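Side-chain contacts in Cd1 (Flavonifractor plautii, PDB 7D39), which probably acts as an FMN-dependent ene-reductase that starts the breakdown of flavones and flavonols in a gut bacterium: residues Phe85-Pro88 against Gly93-Gly96; Ser140-Gly145 against Ala188-Ile193. All coordinates share one frame; numbering follows the deposited sequence.

Contact 1: Phe85-Pro88 against Gly93-Gly96; sequences FSTP and GATG
Thr95 lays its methyl over one face of the Pro88 ring. The methyl carbon CG2 of Thr95 sits 3.7 Å from both CB and CG of Pro88, with CD almost as near, so it rides over the outer part of the ring rather than above the ring nitrogen. The same methyl comes within 3.6 Å of Pro88 O, a plain van der Waals approach. Thr95 can do this while its hydroxyl works in another direction. With OG1 between the backbone N and the carbonyl carbon (chi1 66°), CG2 is turned back to the strand, and OG1 accepts the N-H of Phe98 as the N-cap of helix 96-109. Threonine suits the place by offering a cap from one branch and an apolar surface from the other.

Thr87 and Thr95 point past one another, each from its own backbone. Thr87 OG1 gives its proton to Pro88 O at 2.9 Å, reaching a lone pair in the carbonyl plane with a C=O...donor angle of 131°. This bond fixes the rotation of the hydroxyl and satisfies it at the buried end of the strand. Towards 93-96 the neighbours of this oxygen are looser: Ala94 CB, Thr95 N and the Thr95 methyl, all beyond hydrogen-bonding distance. Alanine's small methyl fits beside the hydroxyl, while the backbone N of Ala94 is bonded to Asp156.

No hydrogen bond joins the two segments. The chain leaves strand 82-88 at a proline that also touches the FMN, then loops back to start the next helix. Because each hydroxyl takes a partner of its own, in the strand or in the helix, the contact between these two segments is van der Waals, chiefly the Thr95 methyl on the proline ring.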
ATOM      1  N   PHE A  85       1.223  -0.597  10.741  1.00 20.71           N
ATOM      2  CA  PHE A  85       1.868   0.563  10.222  1.00 21.85           C
ATOM      3  C   PHE A  85       1.077   1.797  10.599  1.00 23.68           C
ATOM      4  O   PHE A  85      -0.028   1.967  10.160  1.00 21.83           O
ATOM      5  CB  PHE A  85       1.938   0.429   8.710  1.00 19.71           C
ATOM      6  CG  PHE A  85       3.001   1.236   8.063  1.00 19.14           C
ATOM      7  CD1 PHE A  85       3.727   0.721   7.032  1.00 21.24           C
ATOM      8  CD2 PHE A  85       3.261   2.505   8.472  1.00 19.04           C
ATOM      9  CE1 PHE A  85       4.694   1.452   6.436  1.00 18.35           C
ATOM     10  CE2 PHE A  85       4.219   3.243   7.869  1.00 18.93           C
ATOM     11  CZ  PHE A  85       4.937   2.726   6.858  1.00 20.25           C
ATOM     12  N   SER A  86       1.656   2.650  11.409  1.00 19.63           N
ATOM     13  CA  SER A  86       1.057   3.907  11.781  1.00 19.50           C
ATOM     14  C   SER A  86       1.668   5.107  11.078  1.00 18.89           C
ATOM     15  O   SER A  86       2.814   5.326  11.180  1.00 23.13           O
ATOM     16  CB  SER A  86       1.097   4.078  13.283  1.00 19.84           C
ATOM     17  OG  SER A  86       0.287   5.094  13.733  1.00 21.98           O
ATOM     18  N   THR A  87       0.881   5.876  10.363  1.00 20.45           N
ATOM     19  CA  THR A  87       1.414   6.983   9.586  1.00 22.05           C
ATOM     20  C   THR A  87       0.718   8.281   9.951  1.00 18.17           C
ATOM     21  O   THR A  87      -0.500   8.306  10.142  1.00 20.74           O
ATOM     22  CB  THR A  87       1.253   6.745   8.076  1.00 23.92           C
ATOM     23  OG1 THR A  87       1.813   7.853   7.356  1.00 22.73           O
ATOM     24  CG2 THR A  87      -0.209   6.624   7.719  1.00 20.11           C
ATOM     25  N   PRO A  88       1.470   9.367  10.087  1.00 20.74           N
ATOM     26  CA  PRO A  88       0.850  10.696  10.118  1.00 24.47           C
ATOM     27  C   PRO A  88       0.056  10.937   8.844  1.00 23.25           C
ATOM     28  O   PRO A  88       0.292  10.317   7.809  1.00 20.17           O
ATOM     29  CB  PRO A  88       2.042  11.655  10.198  1.00 20.61           C
ATOM     30  CG  PRO A  88       3.226  10.818  10.494  1.00 17.72           C
ATOM     31  CD  PRO A  88       2.940   9.420  10.100  1.00 17.68           C
ATOM     32  N   GLY A  93      -3.646  12.650   3.424  1.00 19.54           N
ATOM     33  CA  GLY A  93      -3.166  11.450   2.781  1.00 18.03           C
ATOM     34  C   GLY A  93      -2.022  11.038   3.679  1.00 17.71           C
ATOM     35  O   GLY A  93      -1.789  11.658   4.718  1.00 19.96           O
ATOM     36  N   ALA A  94      -1.290  10.003   3.288  1.00 18.62           N
ATOM     37  CA  ALA A  94      -0.138   9.582   4.066  1.00 19.09           C
ATOM     38  C   ALA A  94       1.061  10.482   3.757  1.00 16.96           C
ATOM     39  O   ALA A  94       1.013  11.334   2.869  1.00 26.59           O
ATOM     40  CB  ALA A  94       0.169   8.122   3.784  1.00 17.45           C
ATOM     41  N   THR A  95       2.148  10.293   4.503  1.00 16.84           N
ATOM     42  CA  THR A  95       3.313  11.159   4.337  1.00 18.69           C
ATOM     43  C   THR A  95       4.040  10.863   3.024  1.00 19.57           C
ATOM     44  O   THR A  95       3.922   9.781   2.444  1.00 19.67           O
ATOM     45  CB  THR A  95       4.300  11.006   5.492  1.00 16.63           C
ATOM     46  OG1 THR A  95       4.850   9.684   5.478  1.00 20.04           O
ATOM     47  CG2 THR A  95       3.631  11.301   6.868  1.00 17.37           C
ATOM     48  N   GLY A  96       4.810  11.852   2.563  1.00 17.23           N
ATOM     49  CA  GLY A  96       5.622  11.638   1.380  1.00 16.23           C
ATOM     50  C   GLY A  96       6.445  10.371   1.486  1.00 22.16           C
ATOM     51  O   GLY A  96       6.564   9.611   0.524  1.00 21.11           O
TER

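Contact 2: Ser140-Gly145 against Ala188-Ile193; sequences SFMSVG and ARAHQI. With FMN (flavin mononucleotide), chain B.
Strand 140-144 and helix 188-193 run nearly antiparallel, their axes at 162° and 10.3 Å apart at closest approach, which brings Ser140 opposite Ile193 and Met142 opposite Ala190. Met142, present as selenomethionine, and Ile193 share most of the contact about equally. CG of Met142 lies beside the backbone N (chi1 -57°) and the chain runs extended through chi2, which carries SE to 3.8 Å from Ala190 CB; the turn about CG-SE (chi3 -78°) then sets the terminal CE off to one side of Ala190. Alanine, small, lets the helix come close there. Met142 and Ile193 lie alongside, pointing opposite ways, and CD1, the end of the long branch of Ile193, meets Met142 CG at 3.9 Å. Ile193 also lays CG1 over a face of the Arg189 guanidinium, which is salt-bridged to Glu172.

At the start of the strand segment the contact turns partly polar. Ser140 CB is only loosely against Ile193 CG2, but its OG accepts the backbone N-H of Asp170 and gives its proton to a water 2.6 Å away. That water donates in turn to Ile193 O, 2.8 Å off, bridging strand and helix.

The other end of the strand reaches the cofactor: FMN O4' donates to Val144 O at 2.8 Å, and Gly145, with no side chain, lets FMN O2 approach its CA to 3.2 Å. A helix covering one face of a parallel sheet whose C-terminal strand ends hold FMN is characteristic of the flavodoxin-like alpha/beta fold; here helix 14-28 packs on the same face.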
ATOM      1  N   SER A 140      -2.115  -4.149   8.877  1.00 23.98           N
ATOM      2  CA  SER A 140      -3.108  -3.179   9.299  1.00 22.70           C
ATOM      3  C   SER A 140      -2.468  -1.802   9.350  1.00 25.40           C
ATOM      4  O   SER A 140      -1.261  -1.662   9.582  1.00 21.48           O
ATOM      5  CB  SER A 140      -3.701  -3.542  10.657  1.00 23.40           C
ATOM      6  OG  SER A 140      -4.606  -4.637  10.522  1.00 24.27           O
ATOM      7  N   PHE A 141      -3.294  -0.784   9.132  1.00 21.70           N
ATOM      8  CA  PHE A 141      -2.837   0.591   9.054  1.00 21.00           C
ATOM      9  C   PHE A 141      -3.614   1.459  10.025  1.00 21.17           C
ATOM     10  O   PHE A 141      -4.799   1.236  10.276  1.00 21.78           O
ATOM     11  CB  PHE A 141      -3.015   1.149   7.644  1.00 20.61           C
ATOM     12  CG  PHE A 141      -2.246   0.397   6.594  1.00 20.44           C
ATOM     13  CD1 PHE A 141      -0.890   0.604   6.440  1.00 19.92           C
ATOM     14  CD2 PHE A 141      -2.885  -0.495   5.757  1.00 20.89           C
ATOM     15  CE1 PHE A 141      -0.182  -0.072   5.467  1.00 23.61           C
ATOM     16  CE2 PHE A 141      -2.178  -1.167   4.760  1.00 20.78           C
ATOM     17  CZ  PHE A 141      -0.834  -0.963   4.632  1.00 20.26           C
HETATM   18  N   MSE A 142      -2.937   2.464  10.546  1.00 20.71           N
HETATM   19  CA  MSE A 142      -3.595   3.507  11.309  1.00 20.80           C
HETATM   20  C   MSE A 142      -3.074   4.815  10.754  1.00 20.74           C
HETATM   21  O   MSE A 142      -1.874   4.970  10.604  1.00 22.14           O
HETATM   22  CB  MSE A 142      -3.293   3.374  12.796  1.00 21.11           C
HETATM   23  CG  MSE A 142      -3.677   2.030  13.391  1.00 23.60           C
HETATM   24 SE   MSE A 142      -3.369   1.973  15.346  1.00 31.62          SE
HETATM   25  CE  MSE A 142      -1.435   1.709  15.316  1.00 21.83           C
ATOM     26  N   SER A 143      -3.969   5.734  10.408  1.00 21.44           N
ATOM     27  CA  SER A 143      -3.593   7.065   9.962  1.00 19.62           C
ATOM     28  C   SER A 143      -4.023   8.049  11.034  1.00 19.82           C
ATOM     29  O   SER A 143      -5.188   8.048  11.441  1.00 23.05           O
ATOM     30  CB  SER A 143      -4.252   7.418   8.626  1.00 19.56           C
ATOM     31  OG  SER A 143      -3.908   6.485   7.625  1.00 21.30           O
ATOM     32  N   VAL A 144      -3.082   8.864  11.504  1.00 19.46           N
ATOM     33  CA  VAL A 144      -3.296   9.765  12.633  1.00 19.67           C
ATOM     34  C   VAL A 144      -3.054  11.189  12.165  1.00 20.03           C
ATOM     35  O   VAL A 144      -1.945  11.527  11.739  1.00 18.83           O
ATOM     36  CB  VAL A 144      -2.379   9.427  13.818  1.00 19.74           C
ATOM     37  CG1 VAL A 144      -2.733  10.297  15.016  1.00 20.10           C
ATOM     38  CG2 VAL A 144      -2.471   7.932  14.163  1.00 20.12           C
ATOM     39  N   GLY A 145      -4.081  12.037  12.270  1.00 19.62           N
ATOM     40  CA  GLY A 145      -4.005  13.402  11.798  1.00 19.39           C
ATOM     41  C   GLY A 145      -4.273  14.403  12.908  1.00 21.28           C
ATOM     42  O   GLY A 145      -4.788  14.065  13.975  1.00 26.42           O
ATOM     43  N   ALA A 188      -7.428   2.540  23.280  1.00 27.14           N
ATOM     44  CA  ALA A 188      -7.979   1.196  23.338  1.00 27.94           C
ATOM     45  C   ALA A 188      -8.259   0.660  21.944  1.00 27.62           C
ATOM     46  O   ALA A 188      -8.149  -0.550  21.713  1.00 31.22           O
ATOM     47  CB  ALA A 188      -9.252   1.184  24.202  1.00 29.05           C
ATOM     48  N   ARG A 189      -8.559   1.544  20.990  1.00 27.20           N
ATOM     49  CA  ARG A 189      -8.787   1.090  19.618  1.00 29.12           C
ATOM     50  C   ARG A 189      -7.489   0.644  18.952  1.00 25.93           C
ATOM     51  O   ARG A 189      -7.473  -0.347  18.215  1.00 29.39           O
ATOM     52  CB  ARG A 189      -9.467   2.193  18.808  1.00 32.45           C
ATOM     53  CG  ARG A 189      -9.692   1.844  17.350  1.00 33.58           C
ATOM     54  CD  ARG A 189     -10.850   0.853  17.158  1.00 40.97           C
ATOM     55  NE  ARG A 189     -11.068   0.588  15.740  1.00 41.69           N
ATOM     56  CZ  ARG A 189     -11.168  -0.623  15.201  1.00 44.60           C
ATOM     57  NH1 ARG A 189     -11.107  -1.706  15.964  1.00 38.38           N
ATOM     58  NH2 ARG A 189     -11.342  -0.746  13.891  1.00 43.62           N
ATOM     59  N   ALA A 190      -6.388   1.360  19.191  1.00 25.23           N
ATOM     60  CA  ALA A 190      -5.092   0.866  18.737  1.00 29.25           C
ATOM     61  C   ALA A 190      -4.783  -0.489  19.355  1.00 28.28           C
ATOM     62  O   ALA A 190      -4.283  -1.391  18.676  1.00 33.27           O
ATOM     63  CB  ALA A 190      -3.983   1.865  19.075  1.00 24.04           C
ATOM     64  N   HIS A 191      -5.079  -0.647  20.647  1.00 26.09           N
ATOM     65  CA  HIS A 191      -4.868  -1.926  21.309  1.00 26.88           C
ATOM     66  C   HIS A 191      -5.649  -3.050  20.620  1.00 29.92           C
ATOM     67  O   HIS A 191      -5.110  -4.132  20.366  1.00 30.51           O
ATOM     68  CB  HIS A 191      -5.275  -1.817  22.781  1.00 27.70           C
ATOM     69  CG  HIS A 191      -4.920  -3.027  23.585  1.00 28.94           C
ATOM     70  ND1 HIS A 191      -3.717  -3.153  24.246  1.00 28.51           N
ATOM     71  CD2 HIS A 191      -5.601  -4.173  23.822  1.00 36.28           C
ATOM     72  CE1 HIS A 191      -3.676  -4.323  24.862  1.00 30.84           C
ATOM     73  NE2 HIS A 191      -4.809  -4.959  24.626  1.00 37.00           N
ATOM     74  N   GLN A 192      -6.935  -2.827  20.339  1.00 27.77           N
ATOM     75  CA  GLN A 192      -7.726  -3.852  19.660  1.00 30.51           C
ATOM     76  C   GLN A 192      -7.173  -4.157  18.270  1.00 33.17           C
ATOM     77  O   GLN A 192      -7.116  -5.324  17.854  1.00 31.47           O
ATOM     78  CB  GLN A 192      -9.185  -3.424  19.558  1.00 28.90           C
ATOM     79  CG  GLN A 192     -10.084  -4.535  19.081  1.00 29.81           C
ATOM     80  CD  GLN A 192     -10.209  -5.656  20.113  1.00 38.75           C
ATOM     81  OE1 GLN A 192     -10.401  -5.401  21.301  1.00 41.62           O
ATOM     82  NE2 GLN A 192     -10.075  -6.904  19.659  1.00 36.69           N
ATOM     83  N   ILE A 193      -6.764  -3.122  17.534  1.00 29.40           N
ATOM     84  CA  ILE A 193      -6.164  -3.340  16.219  1.00 26.01           C
ATOM     85  C   ILE A 193      -4.953  -4.261  16.336  1.00 31.35           C
ATOM     86  O   ILE A 193      -4.717  -5.126  15.480  1.00 26.02           O
ATOM     87  CB  ILE A 193      -5.814  -1.985  15.573  1.00 26.78           C
ATOM     88  CG1 ILE A 193      -7.107  -1.306  15.121  1.00 25.15           C
ATOM     89  CG2 ILE A 193      -4.829  -2.134  14.399  1.00 24.24           C
ATOM     90  CD1 ILE A 193      -6.909   0.008  14.410  1.00 25.74           C
TER
HETATM   91  N1  FMN B 401      -3.263  16.561   9.894  1.00 21.79           N
HETATM   92  C2  FMN B 401      -4.455  16.326   9.366  1.00 23.32           C
HETATM   93  O2  FMN B 401      -5.247  15.907  10.214  1.00 27.42           O
HETATM   94  N3  FMN B 401      -4.725  16.552   8.051  1.00 25.99           N
HETATM   95  C4  FMN B 401      -3.732  17.000   7.250  1.00 22.46           C
HETATM   96  O4  FMN B 401      -3.823  17.247   6.061  1.00 26.49           O
HETATM   97  C4A FMN B 401      -2.407  17.270   7.828  1.00 20.73           C
HETATM   98  N5  FMN B 401      -1.398  17.717   7.120  1.00 22.19           N
HETATM   99  C5A FMN B 401      -0.179  17.930   7.612  1.00 19.89           C
HETATM  100  C6  FMN B 401       0.870  18.393   6.838  1.00 17.83           C
HETATM  101  C7  FMN B 401       2.131  18.611   7.377  1.00 22.19           C
HETATM  102  C7M FMN B 401       3.260  19.129   6.524  1.00 17.62           C
HETATM  103  C8  FMN B 401       2.350  18.366   8.824  1.00 22.87           C
HETATM  104  C8M FMN B 401       3.704  18.620   9.428  1.00 18.60           C
HETATM  105  C9  FMN B 401       1.290  17.914   9.592  1.00 20.94           C
HETATM  106  C9A FMN B 401       0.048  17.680   9.039  1.00 17.75           C
HETATM  107  N10 FMN B 401      -1.021  17.244   9.829  1.00 18.09           N
HETATM  108  C10 FMN B 401      -2.233  17.010   9.224  1.00 18.31           C
HETATM  109  C1' FMN B 401      -0.775  16.963  11.238  1.00 18.32           C
HETATM  110  C2' FMN B 401      -0.098  15.597  11.418  1.00 21.95           C
HETATM  111  O2' FMN B 401      -0.908  14.517  10.994  1.00 18.78           O
HETATM  112  C3' FMN B 401       0.384  15.417  12.888  1.00 18.42           C
HETATM  113  O3' FMN B 401       1.353  16.372  13.224  1.00 22.49           O
HETATM  114  C4' FMN B 401       0.880  13.979  13.178  1.00 18.40           C
HETATM  115  O4' FMN B 401      -0.185  13.050  13.268  1.00 18.68           O
HETATM  116  C5' FMN B 401       1.743  13.960  14.428  1.00 18.64           C
HETATM  117  O5' FMN B 401       2.198  12.691  14.751  1.00 20.21           O
HETATM  118  P   FMN B 401       3.424  12.250  15.517  1.00 19.94           P
HETATM  119  O1P FMN B 401       3.524  10.869  15.437  1.00 29.01           O
HETATM  120  O2P FMN B 401       4.524  12.850  14.882  1.00 18.53           O
HETATM  121  O3P FMN B 401       3.096  12.665  16.844  1.00 19.31           O
HETATM  122  O   HOH W   1      -5.646  -5.313  12.863  1.00 28.94           O

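Overall arrangement
The centres of contact 1 and contact 2 are 12 Å apart, and both rest on neighbouring parallel strands of the five-stranded sheet. Probable backbone hydrogen bonds tie them, Thr87 N to Met142 O and Phe85 N to Ser140 O, each 2.9 Å. Thr87 of contact 1 and Met142 of contact 2 point to opposite faces of that sheet: Met142 turns to helix 184-202, whereas Phe141 and Ser143 pack on Phe85 and Thr87, with Phe85 CB 3.6 Å from Phe141 CD1. Both strands deliver their C-terminal ends to the FMN. Pro88 touches it, and Val144 and Gly145 line its pocket, with Ile89 and Lys92 of the loop between the two segments of contact 1 adding backbone hydrogen bonds.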